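Local coordinates for iron uptake protein A2 (Synechocystis sp., PDB 2VOZ) that probably serves as a periplasmic ferric-binding subunit of an ABC transporter that imports iron(III) into the cyanobacterial cell, at residues R129-Y134 / N167-S172; G203-Q208 / A220-Y225; V86-L91 / H260-G265; I160-S165 / G195-Q200; R42-D47 / E296-Y301. All coordinates share one frame; numbering follows the deposited sequence. Where two conformers were deposited one is given.

In the fold
Contacts 1, 2, 3 and 5 gather round the iron site of His43, Tyr44, Tyr169, Tyr225 and Tyr226 in this iron-free periplasmic binding protein. Contacts 1 and 2, with centres about 8 Å apart, meet through the salt bridge Arg131 NH1 to Asp205 OD2 (2.8 Å). Contact 3, its centre about 10 Å from that of contact 1, joins it where Ser172 OG meets Asp87 OD2 at 2.6 Å. Contact 5 is farther off, about 18 Å from contact 1 between centres, yet Glu300 OE1 reaches Arg129 NH2 at 2.6 Å. Contact 4, about 29 Å from contact 5 between centres, continues the sheet of contact 2 through Ile221 N and Leu161 O.

Contact 1. Residues R129-Y134 / N167-S172; sequences RARVLY and NVYNLS
Arg129 and Arg131, on strand 124-136 of the periplasmic binding protein fold, reach over to the first turn of helix 168-181, which carries the iron ligand Tyr169. Arg129 leaves with CG in the crowded position between backbone N and carbonyl carbon (chi1 56°), and bends twice more. The edge of its guanidinium then meets the tyrosine ring, Arg129 NH1 lying 3.7 Å from Tyr169 CE1, while NH2 forms a salt bridge with Glu300. Arg131 sends its guanidinium over the helix start, with Tyr169 CB against one face, 3.5 Å from Arg131 NH1. That NH1 also pairs with Asp205, so the cation is shared between two parts of the fold. On the helix side, Asn167 is the N-cap, its OD1 accepting weakly from Tyr169 N and Asn170 N. Arg131 NH2 donates to Asn170 OD1 (2.9 Å, 152° at the hydrogen), approaching from above the amide's carbonyl plane.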
# COMPACT_ATOMS: atom_id res chain seq x y z
N ARG B 129 7.69 -15.23 19.77
CA ARG B 129 6.67 -14.42 20.43
C ARG B 129 6.36 -15.15 21.73
O ARG B 129 6.67 -16.35 21.86
CB ARG B 129 5.38 -14.31 19.58
CG ARG B 129 4.71 -15.66 19.18
CD ARG B 129 5.22 -16.27 17.84
NE ARG B 129 5.04 -15.33 16.73
CZ ARG B 129 3.85 -15.10 16.13
NH1 ARG B 129 2.77 -15.78 16.50
NH2 ARG B 129 3.76 -14.18 15.18
N ALA B 130 5.80 -14.44 22.68
CA ALA B 130 5.42 -15.06 23.97
C ALA B 130 3.92 -15.00 24.08
O ALA B 130 3.32 -14.00 23.65
CB ALA B 130 6.07 -14.26 25.14
N ARG B 131 3.29 -16.04 24.63
CA ARG B 131 1.86 -16.01 24.85
C ARG B 131 1.72 -15.61 26.34
O ARG B 131 2.07 -16.37 27.24
CB ARG B 131 1.18 -17.37 24.51
CG ARG B 131 -0.37 -17.23 24.42
CD ARG B 131 -0.90 -18.20 23.38
NE ARG B 131 -2.33 -18.02 23.12
CZ ARG B 131 -2.85 -17.03 22.38
NH1 ARG B 131 -2.06 -16.10 21.83
NH2 ARG B 131 -4.16 -16.97 22.18
N VAL B 132 1.27 -14.39 26.55
CA VAL B 132 1.34 -13.79 27.87
C VAL B 132 -0.05 -13.56 28.44
O VAL B 132 -1.05 -13.89 27.82
CB VAL B 132 2.11 -12.45 27.82
CG1 VAL B 132 3.59 -12.66 27.44
CG2 VAL B 132 1.41 -11.40 26.89
N LEU B 133 -0.09 -12.98 29.64
CA LEU B 133 -1.36 -12.59 30.23
C LEU B 133 -1.50 -11.09 30.16
O LEU B 133 -0.49 -10.34 30.22
CB LEU B 133 -1.42 -13.01 31.69
CG LEU B 133 -1.12 -14.47 31.99
CD1 LEU B 133 -1.45 -14.83 33.46
CD2 LEU B 133 -1.89 -15.38 31.05
N TYR B 134 -2.75 -10.67 29.99
CA TYR B 134 -3.11 -9.26 30.04
C TYR B 134 -4.11 -9.11 31.17
O TYR B 134 -4.94 -9.99 31.40
CB TYR B 134 -3.72 -8.81 28.72
CG TYR B 134 -2.66 -8.82 27.65
CD1 TYR B 134 -2.56 -9.87 26.76
CD2 TYR B 134 -1.70 -7.82 27.61
CE1 TYR B 134 -1.57 -9.90 25.77
CE2 TYR B 134 -0.71 -7.83 26.64
CZ TYR B 134 -0.64 -8.88 25.73
OH TYR B 134 0.35 -8.86 24.78
N ASN B 167 -7.80 -21.77 17.02
CA ASN B 167 -6.66 -20.93 16.70
C ASN B 167 -5.36 -21.62 17.11
O ASN B 167 -5.27 -22.19 18.19
CB ASN B 167 -6.75 -19.61 17.43
CG ASN B 167 -5.49 -18.79 17.26
OD1 ASN B 167 -4.65 -18.79 18.13
ND2 ASN B 167 -5.37 -18.11 16.13
N VAL B 168 -4.40 -21.58 16.20
CA VAL B 168 -3.15 -22.33 16.42
C VAL B 168 -2.36 -21.86 17.62
O VAL B 168 -1.65 -22.68 18.26
CB VAL B 168 -2.30 -22.36 15.17
CG1 VAL B 168 -1.64 -20.97 14.94
CG2 VAL B 168 -1.26 -23.53 15.24
N TYR B 169 -2.43 -20.57 17.96
CA TYR B 169 -1.72 -20.13 19.17
C TYR B 169 -2.23 -20.85 20.44
O TYR B 169 -1.45 -21.19 21.33
CB TYR B 169 -1.87 -18.63 19.44
CG TYR B 169 -1.66 -17.75 18.22
CD1 TYR B 169 -0.78 -18.09 17.22
CD2 TYR B 169 -2.37 -16.54 18.13
CE1 TYR B 169 -0.62 -17.24 16.11
CE2 TYR B 169 -2.19 -15.70 17.05
CZ TYR B 169 -1.34 -16.06 16.06
OH TYR B 169 -1.21 -15.20 14.99
N ASN B 170 -3.54 -21.04 20.52
CA ASN B 170 -4.14 -21.79 21.63
C ASN B 170 -3.79 -23.25 21.56
O ASN B 170 -3.43 -23.84 22.58
CB ASN B 170 -5.66 -21.64 21.60
CG ASN B 170 -6.13 -20.29 22.07
OD1 ASN B 170 -5.42 -19.56 22.80
ND2 ASN B 170 -7.33 -19.93 21.64
N LEU B 171 -3.91 -23.84 20.37
CA LEU B 171 -3.52 -25.24 20.18
C LEU B 171 -2.09 -25.45 20.70
O LEU B 171 -1.82 -26.40 21.42
CB LEU B 171 -3.58 -25.62 18.69
CG LEU B 171 -5.00 -25.91 18.15
CD1 LEU B 171 -5.02 -25.99 16.62
CD2 LEU B 171 -5.56 -27.18 18.77
N SER B 172 -1.20 -24.52 20.36
CA SER B 172 0.18 -24.67 20.78
C SER B 172 0.41 -24.47 22.29
O SER B 172 1.24 -25.20 22.91
CB SER B 172 1.09 -23.76 19.93
OG SER B 172 1.14 -24.29 18.59
O HOH W 1 -4.00 -19.91 24.72

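Contact 2. Residues G203-Q208 / A220-Y225; sequences GNDTAQ and AIANSY
The N-terminal turn of helix 205-213 packs against strand 219-223 just before that strand runs into helix 224-232, whose first turn carries the iron ligands Tyr225 and Tyr226. Asp205, in the first turn of its helix, carries the contact. Its carboxylate lies beside Ala222, with Asp205 OD2 3.4 Å from Ala222 CB, and Asp205 OD2 accepts from Asn223 N at 2.8 Å with a nearly straight bond (160°). The N-H meets this oxygen from above the carboxylate plane. OD2 is also in a salt bridge with Arg131, so a backbone donor and a cation grip the same buried atom, which would favour the charged form. Asp205 OD1 accepts a hydrogen bond from a water that also donates to Ile221 O; the strand is thus tied to both ends of the carboxylate. One turn on, Gln208 CB rests 3.7 Å from Ala220 CB, and the chain then bends back so that NE2 donates to Asn204 O and Glu202 O. Asn204 caps the helix, its OD1 accepting from Ala207 N. At the end of the strand, Asn223 ND2 donates to Tyr225 OH at 3.1 Å, the hydroxyl lying in the amide plane. The contact thus sits beside the iron site of the periplasmic binding protein fold, where the junction of strand 219-223 with helix 224-232 presents the ligand tyrosines.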
# COMPACT_ATOMS: atom_id res chain seq x y z
N GLY B 203 -13.68 -13.51 18.74
CA GLY B 203 -12.78 -12.47 18.30
C GLY B 203 -11.34 -12.95 18.33
O GLY B 203 -11.05 -14.05 18.79
N ASN B 204 -10.44 -12.10 17.85
CA ASN B 204 -9.04 -12.46 17.68
C ASN B 204 -8.23 -12.12 18.96
O ASN B 204 -8.84 -11.85 20.04
CB ASN B 204 -8.50 -11.75 16.45
CG ASN B 204 -8.55 -10.22 16.57
OD1 ASN B 204 -8.70 -9.67 17.69
ND2 ASN B 204 -8.44 -9.52 15.44
N ASP B 205 -6.88 -12.13 18.90
CA ASP B 205 -6.12 -11.93 20.18
C ASP B 205 -6.35 -10.53 20.73
O ASP B 205 -6.55 -10.33 21.94
CB ASP B 205 -4.61 -12.17 20.00
CG ASP B 205 -4.15 -13.55 20.48
OD1 ASP B 205 -4.99 -14.46 20.69
OD2 ASP B 205 -2.92 -13.70 20.71
N THR B 206 -6.25 -9.53 19.85
CA THR B 206 -6.41 -8.14 20.31
C THR B 206 -7.81 -7.91 20.84
O THR B 206 -7.98 -7.14 21.78
CB THR B 206 -6.03 -7.15 19.22
OG1 THR B 206 -4.72 -7.48 18.74
CG2 THR B 206 -6.10 -5.69 19.76
N ALA B 207 -8.80 -8.61 20.27
CA ALA B 207 -10.18 -8.54 20.79
C ALA B 207 -10.23 -8.91 22.28
O ALA B 207 -11.04 -8.39 23.05
CB ALA B 207 -11.15 -9.49 19.98
N GLN B 208 -9.39 -9.87 22.70
CA GLN B 208 -9.38 -10.23 24.14
C GLN B 208 -8.82 -9.09 25.01
O GLN B 208 -9.28 -8.82 26.11
CB GLN B 208 -8.59 -11.52 24.37
CG GLN B 208 -8.87 -12.60 23.29
CD GLN B 208 -10.37 -12.85 23.10
OE1 GLN B 208 -11.14 -12.89 24.08
NE2 GLN B 208 -10.79 -13.06 21.85
N ALA B 220 -6.76 -11.84 30.14
CA ALA B 220 -6.80 -12.44 28.80
C ALA B 220 -5.50 -13.16 28.56
O ALA B 220 -4.47 -12.82 29.17
CB ALA B 220 -6.99 -11.39 27.73
N ILE B 221 -5.56 -14.15 27.66
CA ILE B 221 -4.36 -14.82 27.18
C ILE B 221 -4.20 -14.40 25.72
O ILE B 221 -5.15 -14.54 24.94
CB ILE B 221 -4.51 -16.35 27.25
CG1 ILE B 221 -4.76 -16.78 28.72
CG2 ILE B 221 -3.24 -17.05 26.71
CD1 ILE B 221 -5.03 -18.29 28.90
N ALA B 222 -3.05 -13.81 25.38
CA ALA B 222 -2.81 -13.35 24.00
C ALA B 222 -1.34 -13.16 23.80
O ALA B 222 -0.57 -13.18 24.75
CB ALA B 222 -3.58 -12.06 23.67
N ASN B 223 -0.92 -13.05 22.54
CA ASN B 223 0.50 -12.89 22.29
C ASN B 223 1.02 -11.51 22.65
O ASN B 223 0.26 -10.52 22.59
CB ASN B 223 0.81 -13.21 20.86
CG ASN B 223 0.67 -14.71 20.56
OD1 ASN B 223 0.70 -15.56 21.48
ND2 ASN B 223 0.53 -15.05 19.28
N SER B 224 2.31 -11.47 22.94
CA SER B 224 3.05 -10.28 23.32
C SER B 224 2.97 -9.13 22.28
O SER B 224 2.75 -7.97 22.66
CB SER B 224 4.54 -10.68 23.55
OG SER B 224 5.07 -11.36 22.42
N TYR B 225 3.16 -9.43 21.00
CA TYR B 225 3.28 -8.35 20.00
C TYR B 225 1.99 -7.56 19.77
O TYR B 225 2.05 -6.43 19.29
CB TYR B 225 3.81 -8.89 18.66
CG TYR B 225 3.02 -10.05 18.14
CD1 TYR B 225 1.93 -9.87 17.28
CD2 TYR B 225 3.35 -11.35 18.51
CE1 TYR B 225 1.19 -10.96 16.83
CE2 TYR B 225 2.63 -12.44 18.02
CZ TYR B 225 1.54 -12.24 17.21
OH TYR B 225 0.82 -13.32 16.74
O HOH W 2 -6.76 -15.23 22.82

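Contact 3. Residues V86-L91 / H260-G265; sequences VDAGML and HVNVSG
Asn262 lays its amide across the carboxylate of Asp87, the two planes 71° apart. Asn262 CG is anti to the backbone N (chi1 -155°), which carries the amide from strand 261-268 to the start of helix 88-96. There Asn262 OD1 accepts from Ala88 N at 2.8 Å in an almost straight bond (175°), and also from its neighbour Val263 N at 2.7 Å, in the carbonyl plane on a lone pair. Asn262 ND2 gives a weak bond to Asp87 OD2, 2.9 Å away. That carboxylate oxygen, Asp87 OD2, is the N-cap acceptor of the helix, taking Gly89 N on its anti lone pair at 2.8 Å, and it is bonded to Ser172 OG as well. Asp87 is thereby fixed close to the ring of Tyr169, an iron ligand. In the mixed sheet of this periplasmic binding protein, strand 82-86 runs antiparallel to 261-268, one of the long strands through the middle of the molecule. Val86 and Ser264 form a non-hydrogen-bonded pair, CA to CA 4.1 Å, with Val86 CG2 against Ser264 CB on the same face of the sheet. The chain then leaves the strand by way of Asp87, whose N donates to Val263 O at 2.8 Å. Leu91, one turn into the helix, reaches the strand: Leu91 CD2 lies 3.7 Å from Gly265 O, while CD1 faces Val263 CG2 at a longer distance.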
# COMPACT_ATOMS: atom_id res chain seq x y z
N VAL B 86 4.15 -19.23 10.46
CA VAL B 86 4.08 -18.66 11.79
C VAL B 86 3.41 -19.72 12.64
O VAL B 86 2.33 -20.25 12.28
CB VAL B 86 3.29 -17.34 11.77
CG1 VAL B 86 3.06 -16.81 13.18
CG2 VAL B 86 4.01 -16.32 10.88
N ASP B 87 4.10 -20.03 13.74
CA ASP B 87 3.68 -20.92 14.81
C ASP B 87 4.24 -22.29 14.53
O ASP B 87 4.09 -22.82 13.41
CB ASP B 87 2.14 -20.97 15.00
CG ASP B 87 1.73 -21.48 16.37
OD1 ASP B 87 1.15 -20.68 17.15
OD2 ASP B 87 2.02 -22.67 16.71
N ALA B 88 4.87 -22.88 15.56
CA ALA B 88 5.43 -24.25 15.45
C ALA B 88 4.33 -25.23 15.06
O ALA B 88 4.61 -26.31 14.51
CB ALA B 88 6.11 -24.70 16.76
N GLY B 89 3.09 -24.89 15.39
CA GLY B 89 1.93 -25.79 15.04
C GLY B 89 1.70 -25.81 13.51
O GLY B 89 1.20 -26.80 12.95
N MET B 90 2.00 -24.70 12.85
CA MET B 90 1.90 -24.64 11.38
C MET B 90 3.07 -25.30 10.70
O MET B 90 2.89 -25.98 9.70
CB MET B 90 1.66 -23.21 10.83
CG MET B 90 0.34 -22.57 11.30
SD MET B 90 -1.16 -23.63 11.00
CE MET B 90 -1.08 -23.91 9.26
N LEU B 91 4.27 -25.10 11.23
CA LEU B 91 5.42 -25.86 10.75
C LEU B 91 5.17 -27.36 10.87
O LEU B 91 5.50 -28.13 9.97
CB LEU B 91 6.67 -25.45 11.51
CG LEU B 91 7.06 -24.01 11.10
CD1 LEU B 91 8.04 -23.40 12.16
CD2 LEU B 91 7.63 -23.97 9.67
N HIS B 260 5.50 -19.31 28.02
CA HIS B 260 5.35 -20.11 26.81
C HIS B 260 5.83 -19.26 25.63
O HIS B 260 5.38 -18.14 25.46
CB HIS B 260 3.88 -20.46 26.63
CG HIS B 260 3.57 -21.08 25.30
ND1 HIS B 260 3.82 -22.40 25.02
CD2 HIS B 260 3.00 -20.56 24.19
CE1 HIS B 260 3.43 -22.66 23.78
NE2 HIS B 260 2.93 -21.56 23.26
N VAL B 261 6.76 -19.78 24.86
CA VAL B 261 7.18 -19.08 23.64
C VAL B 261 6.81 -19.93 22.41
O VAL B 261 6.58 -21.17 22.51
CB VAL B 261 8.66 -18.71 23.64
CG1 VAL B 261 8.94 -17.65 24.74
CG2 VAL B 261 9.53 -19.98 23.80
N ASN B 262 6.68 -19.27 21.27
CA ASN B 262 6.42 -19.95 20.03
C ASN B 262 7.21 -19.19 18.97
O ASN B 262 7.72 -18.10 19.25
CB ASN B 262 4.92 -19.93 19.73
CG ASN B 262 4.49 -21.07 18.85
OD1 ASN B 262 5.27 -21.55 18.01
ND2 ASN B 262 3.24 -21.50 19.01
N VAL B 263 7.34 -19.77 17.79
CA VAL B 263 8.20 -19.20 16.76
C VAL B 263 7.50 -18.95 15.46
O VAL B 263 6.46 -19.56 15.17
CB VAL B 263 9.45 -20.11 16.48
CG1 VAL B 263 10.31 -20.27 17.73
CG2 VAL B 263 9.02 -21.52 15.97
N SER B 264 8.07 -18.05 14.66
CA SER B 264 7.85 -18.11 13.22
C SER B 264 9.14 -18.65 12.62
O SER B 264 10.27 -18.39 13.15
CB SER B 264 7.52 -16.74 12.60
OG SER B 264 8.66 -15.94 12.56
N GLY B 265 9.02 -19.41 11.55
CA GLY B 265 10.21 -20.13 11.16
C GLY B 265 10.07 -20.77 9.79
O GLY B 265 9.04 -20.64 9.15

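Contact 4. Residues I160-S165 / G195-Q200; sequences ILVRPS and GNFARQ
Ile160 and Phe197 are joined by a single backbone bridge, and their side chains cross obliquely beside it. Ile160 N donates to Asn196 O at 3.0 Å, and Ile160 O accepts from Ala198 N at 2.7 Å (170°), so both backbone polar groups of Ile160 are used. The same oxygen receives a CA-H contact from Phe197. The Phe197 ring, its CG anti to the carbonyl carbon (chi1 -78°), extends beside Val162, whose CG1 touches the CZ and CE1 end at 3.5 Å; Trp345 meets the ring edge-to-face. Ile160 CG2 stands farther along it, 4.2 Å from Phe197 CD1. Leu161 points its CB away from the loop, but its CD2 turns back to pack on Ala198 CB at 4.0 Å and over one face of the Arg199 guanidinium, 3.9 Å from NE. That arginine chain is extended from CG to NE; its NE donates to a water, and its NH2 forms a salt bridge with Glu69 of a second subunit. Another water links Val162 N to Arg199 O. Here the loop between helices 183-195 and 205-213 is fastened along strand 160-161, parallel neighbour of 219-223, at the outer margin of the central sheet in a periplasmic binding protein.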
# COMPACT_ATOMS: atom_id res chain seq x y z
N ILE B 160 -12.00 -14.88 32.64
CA ILE B 160 -10.97 -15.21 31.64
C ILE B 160 -11.42 -14.99 30.21
O ILE B 160 -12.51 -15.44 29.78
CB ILE B 160 -10.49 -16.66 31.83
CG1 ILE B 160 -9.97 -16.89 33.28
CG2 ILE B 160 -9.44 -17.04 30.75
CD1 ILE B 160 -8.76 -16.03 33.74
N LEU B 161 -10.58 -14.30 29.44
CA LEU B 161 -10.84 -14.08 28.02
C LEU B 161 -9.79 -14.73 27.13
O LEU B 161 -8.62 -14.49 27.30
CB LEU B 161 -10.79 -12.59 27.73
CG LEU B 161 -11.93 -11.84 28.40
CD1 LEU B 161 -11.48 -10.39 28.56
CD2 LEU B 161 -13.22 -11.93 27.56
N VAL B 162 -10.24 -15.58 26.20
CA VAL B 162 -9.33 -16.17 25.21
C VAL B 162 -10.08 -16.43 23.92
O VAL B 162 -11.31 -16.62 23.96
CB VAL B 162 -8.66 -17.45 25.77
CG1 VAL B 162 -9.71 -18.56 25.97
CG2 VAL B 162 -7.51 -17.91 24.85
N ARG B 163 -9.35 -16.43 22.80
CA ARG B 163 -10.00 -16.62 21.49
C ARG B 163 -10.36 -18.10 21.30
O ARG B 163 -10.01 -18.94 22.13
CB ARG B 163 -9.11 -16.09 20.39
CG ARG B 163 -7.86 -16.94 20.20
CD ARG B 163 -6.90 -16.30 19.21
NE ARG B 163 -7.50 -16.06 17.89
CZ ARG B 163 -6.88 -15.34 16.96
NH1 ARG B 163 -5.70 -14.79 17.23
NH2 ARG B 163 -7.45 -15.16 15.77
N PRO B 164 -11.12 -18.43 20.25
CA PRO B 164 -11.55 -19.80 20.01
C PRO B 164 -10.44 -20.87 19.94
O PRO B 164 -9.30 -20.58 19.56
CB PRO B 164 -12.28 -19.69 18.67
CG PRO B 164 -12.89 -18.32 18.69
CD PRO B 164 -11.74 -17.50 19.28
N SER B 165 -10.82 -22.11 20.28
CA SER B 165 -9.89 -23.23 20.33
C SER B 165 -9.30 -23.63 18.97
O SER B 165 -8.29 -24.34 18.94
CB SER B 165 -10.56 -24.46 20.96
OG SER B 165 -11.77 -24.67 20.27
N GLY B 195 -14.19 -23.36 32.49
CA GLY B 195 -15.16 -23.00 33.54
C GLY B 195 -15.06 -21.56 34.02
O GLY B 195 -15.99 -21.05 34.61
N ASN B 196 -13.90 -20.92 33.80
CA ASN B 196 -13.68 -19.54 34.21
C ASN B 196 -13.83 -18.49 33.07
O ASN B 196 -13.59 -17.28 33.31
CB ASN B 196 -12.25 -19.43 34.81
CG ASN B 196 -12.16 -20.01 36.21
OD1 ASN B 196 -13.18 -20.20 36.87
ND2 ASN B 196 -10.94 -20.26 36.69
N PHE B 197 -14.26 -18.92 31.89
CA PHE B 197 -14.38 -18.00 30.77
C PHE B 197 -15.39 -16.93 31.11
O PHE B 197 -16.45 -17.23 31.64
CB PHE B 197 -14.85 -18.71 29.50
CG PHE B 197 -13.78 -19.49 28.79
CD1 PHE B 197 -12.45 -19.46 29.21
CD2 PHE B 197 -14.12 -20.26 27.71
CE1 PHE B 197 -11.44 -20.19 28.51
CE2 PHE B 197 -13.11 -20.99 26.99
CZ PHE B 197 -11.78 -20.93 27.43
N ALA B 198 -15.03 -15.68 30.82
CA ALA B 198 -15.96 -14.56 30.94
C ALA B 198 -17.11 -14.61 29.93
O ALA B 198 -18.19 -14.11 30.20
CB ALA B 198 -15.20 -13.25 30.82
N ARG B 199 -16.87 -15.22 28.76
CA ARG B 199 -17.89 -15.40 27.73
C ARG B 199 -17.36 -16.50 26.83
O ARG B 199 -16.18 -16.85 26.91
CB ARG B 199 -18.02 -14.10 26.88
CG ARG B 199 -16.72 -13.79 26.12
CD ARG B 199 -16.87 -12.60 25.18
NE ARG B 199 -15.58 -12.32 24.51
CZ ARG B 199 -15.32 -11.17 23.89
NH1 ARG B 199 -16.23 -10.18 23.89
NH2 ARG B 199 -14.14 -10.99 23.34
N GLN B 200 -18.22 -17.07 26.01
CA GLN B 200 -17.73 -18.05 25.05
C GLN B 200 -16.74 -17.33 24.12
O GLN B 200 -16.96 -16.19 23.74
CB GLN B 200 -18.88 -18.68 24.25
CG GLN B 200 -19.78 -19.57 25.10
CD GLN B 200 -19.21 -20.96 25.31
OE1 GLN B 200 -19.93 -21.87 25.75
NE2 GLN B 200 -17.96 -21.16 24.95
O HOH W 3 -13.54 -14.18 24.26
O HOH W 4 -13.41 -16.13 26.35

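Contact 5. Residues R42-D47 / E296-Y301; sequences RHYNTD and EGNNEY
The iron-site loop of this periplasmic binding protein, holding the ligands His43 and Tyr44, lies against the C-terminal end of helix 288-297. Tyr44 carries the contact: Gly297 O sits over one face of its ring, 3.6 Å from Tyr44 CD1, and the amide of Asn298 lies nearly flat over the phenol end, Asn298 CG 3.1 Å from Tyr44 OH. Ring and amide planes are only 18° apart. Asn298 OD1 itself is bonded to Arg229, and ND2 donates to Glu300 OE1. The helix closes in a Schellman motif, with Asn299 as its C-prime residue. Arg42 grips Asp47 side-on, NE to OD2 and NH2 to OD1, both on syn lone pairs; Arg42 NE to Asp47 OD2 is 2.8 Å and 174°. Tyr44 CD2 lies over one face of this guanidinium, off toward its rim, while Arg42 NE lies at the edge of the tyrosine ring. Arg42 NH2 passes 4.0 Å from Gly297 CA. The salt bridge of Arg42 NH1 with Glu300 OE2 is long, at 3.7 Å; Glu300 OE1 has its stronger partner in Arg129. A water accepts from Arg42 NH1 and Asn298 N, and another donates to both Thr46 OG1 at 2.8 Å and Gly297 O at 2.7 Å.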
# COMPACT_ATOMS: atom_id res chain seq x y z
N ARG B 42 4.05 -15.00 6.09
CA ARG B 42 4.44 -13.78 6.79
C ARG B 42 4.98 -12.74 5.82
O ARG B 42 5.92 -13.01 5.06
CB ARG B 42 5.53 -14.10 7.82
CG ARG B 42 6.18 -12.83 8.39
CD ARG B 42 7.69 -12.88 8.31
NE ARG B 42 8.27 -11.54 8.39
CZ ARG B 42 8.64 -10.95 9.53
NH1 ARG B 42 8.47 -11.58 10.70
NH2 ARG B 42 9.19 -9.74 9.50
N HIS B 43 4.44 -11.54 5.87
CA HIS B 43 5.14 -10.48 5.15
C HIS B 43 4.83 -9.15 5.77
O HIS B 43 3.69 -8.81 6.00
CB HIS B 43 4.73 -10.43 3.70
CG HIS B 43 5.50 -9.41 2.90
ND1 HIS B 43 5.07 -8.12 2.73
CD2 HIS B 43 6.68 -9.51 2.25
CE1 HIS B 43 5.94 -7.46 1.99
NE2 HIS B 43 6.93 -8.28 1.69
N TYR B 44 5.89 -8.44 6.05
CA TYR B 44 5.75 -7.08 6.43
C TYR B 44 6.48 -6.33 5.35
O TYR B 44 7.62 -6.71 4.98
CB TYR B 44 6.26 -6.94 7.85
CG TYR B 44 5.33 -7.76 8.76
CD1 TYR B 44 4.16 -7.20 9.27
CD2 TYR B 44 5.59 -9.10 9.04
CE1 TYR B 44 3.28 -7.96 10.07
CE2 TYR B 44 4.73 -9.84 9.83
CZ TYR B 44 3.60 -9.27 10.35
OH TYR B 44 2.76 -10.04 11.13
N ASN B 45 5.77 -5.38 4.73
CA ASN B 45 6.34 -4.39 3.79
C ASN B 45 7.76 -4.18 4.17
O ASN B 45 8.72 -4.05 3.37
CB ASN B 45 5.60 -3.05 3.92
CG ASN B 45 4.50 -2.92 2.93
OD1 ASN B 45 4.34 -3.79 2.05
ND2 ASN B 45 3.73 -1.83 3.03
N THR B 46 7.94 -4.19 5.47
CA THR B 46 9.26 -3.95 5.97
C THR B 46 10.33 -4.98 5.58
O THR B 46 11.47 -4.62 5.61
CB THR B 46 9.24 -3.58 7.50
OG1 THR B 46 8.68 -4.63 8.28
CG2 THR B 46 8.49 -2.26 7.77
N ASP B 47 9.98 -6.22 5.14
CA ASP B 47 10.92 -7.32 4.74
C ASP B 47 11.57 -7.25 3.33
O ASP B 47 12.58 -7.91 3.03
CB ASP B 47 10.16 -8.67 4.69
CG ASP B 47 9.68 -9.14 6.03
OD1 ASP B 47 10.18 -8.66 7.06
OD2 ASP B 47 8.79 -10.03 6.04
N GLU B 296 11.75 -6.97 14.21
CA GLU B 296 11.06 -5.67 14.33
C GLU B 296 9.74 -5.67 13.59
O GLU B 296 8.79 -5.05 14.03
CB GLU B 296 11.91 -4.56 13.71
CG GLU B 296 13.00 -4.06 14.62
CD GLU B 296 12.45 -3.25 15.82
OE1 GLU B 296 11.26 -2.87 15.83
OE2 GLU B 296 13.23 -3.02 16.72
N GLY B 297 9.71 -6.35 12.44
CA GLY B 297 8.55 -6.30 11.50
C GLY B 297 7.21 -6.49 12.19
O GLY B 297 6.21 -5.78 11.89
N ASN B 298 7.17 -7.46 13.10
CA ASN B 298 5.95 -7.73 13.84
C ASN B 298 6.15 -7.62 15.35
O ASN B 298 5.49 -8.30 16.12
CB ASN B 298 5.40 -9.11 13.47
CG ASN B 298 3.95 -9.31 13.94
OD1 ASN B 298 3.16 -8.36 14.06
ND2 ASN B 298 3.59 -10.58 14.18
N ASN B 299 7.09 -6.79 15.79
CA ASN B 299 7.25 -6.57 17.24
C ASN B 299 7.50 -7.88 17.99
O ASN B 299 6.95 -8.10 19.08
CB ASN B 299 6.02 -5.84 17.80
CG ASN B 299 5.91 -4.47 17.27
OD1 ASN B 299 6.86 -3.69 17.38
ND2 ASN B 299 4.75 -4.14 16.70
N GLU B 300 8.33 -8.73 17.39
CA GLU B 300 8.69 -10.05 17.93
C GLU B 300 10.11 -9.99 18.45
O GLU B 300 10.80 -8.99 18.25
CB GLU B 300 8.58 -11.14 16.84
CG GLU B 300 7.17 -11.66 16.63
CD GLU B 300 6.87 -12.13 15.19
OE1 GLU B 300 5.72 -12.55 14.94
OE2 GLU B 300 7.76 -12.11 14.29
N TYR B 301 10.54 -11.06 19.12
CA TYR B 301 11.93 -11.13 19.59
C TYR B 301 12.77 -11.88 18.57
O TYR B 301 12.31 -12.88 17.98
CB TYR B 301 12.01 -11.92 20.88
CG TYR B 301 11.18 -11.41 22.02
CD1 TYR B 301 9.84 -11.84 22.20
CD2 TYR B 301 11.73 -10.52 22.96
CE1 TYR B 301 9.08 -11.39 23.30
CE2 TYR B 301 10.97 -10.06 24.05
CZ TYR B 301 9.66 -10.51 24.21
OH TYR B 301 8.89 -10.10 25.28
O HOH W 5 6.40 -13.54 12.15
O HOH W 6 8.50 -10.05 13.09
O HOH W 7 6.44 -3.95 9.87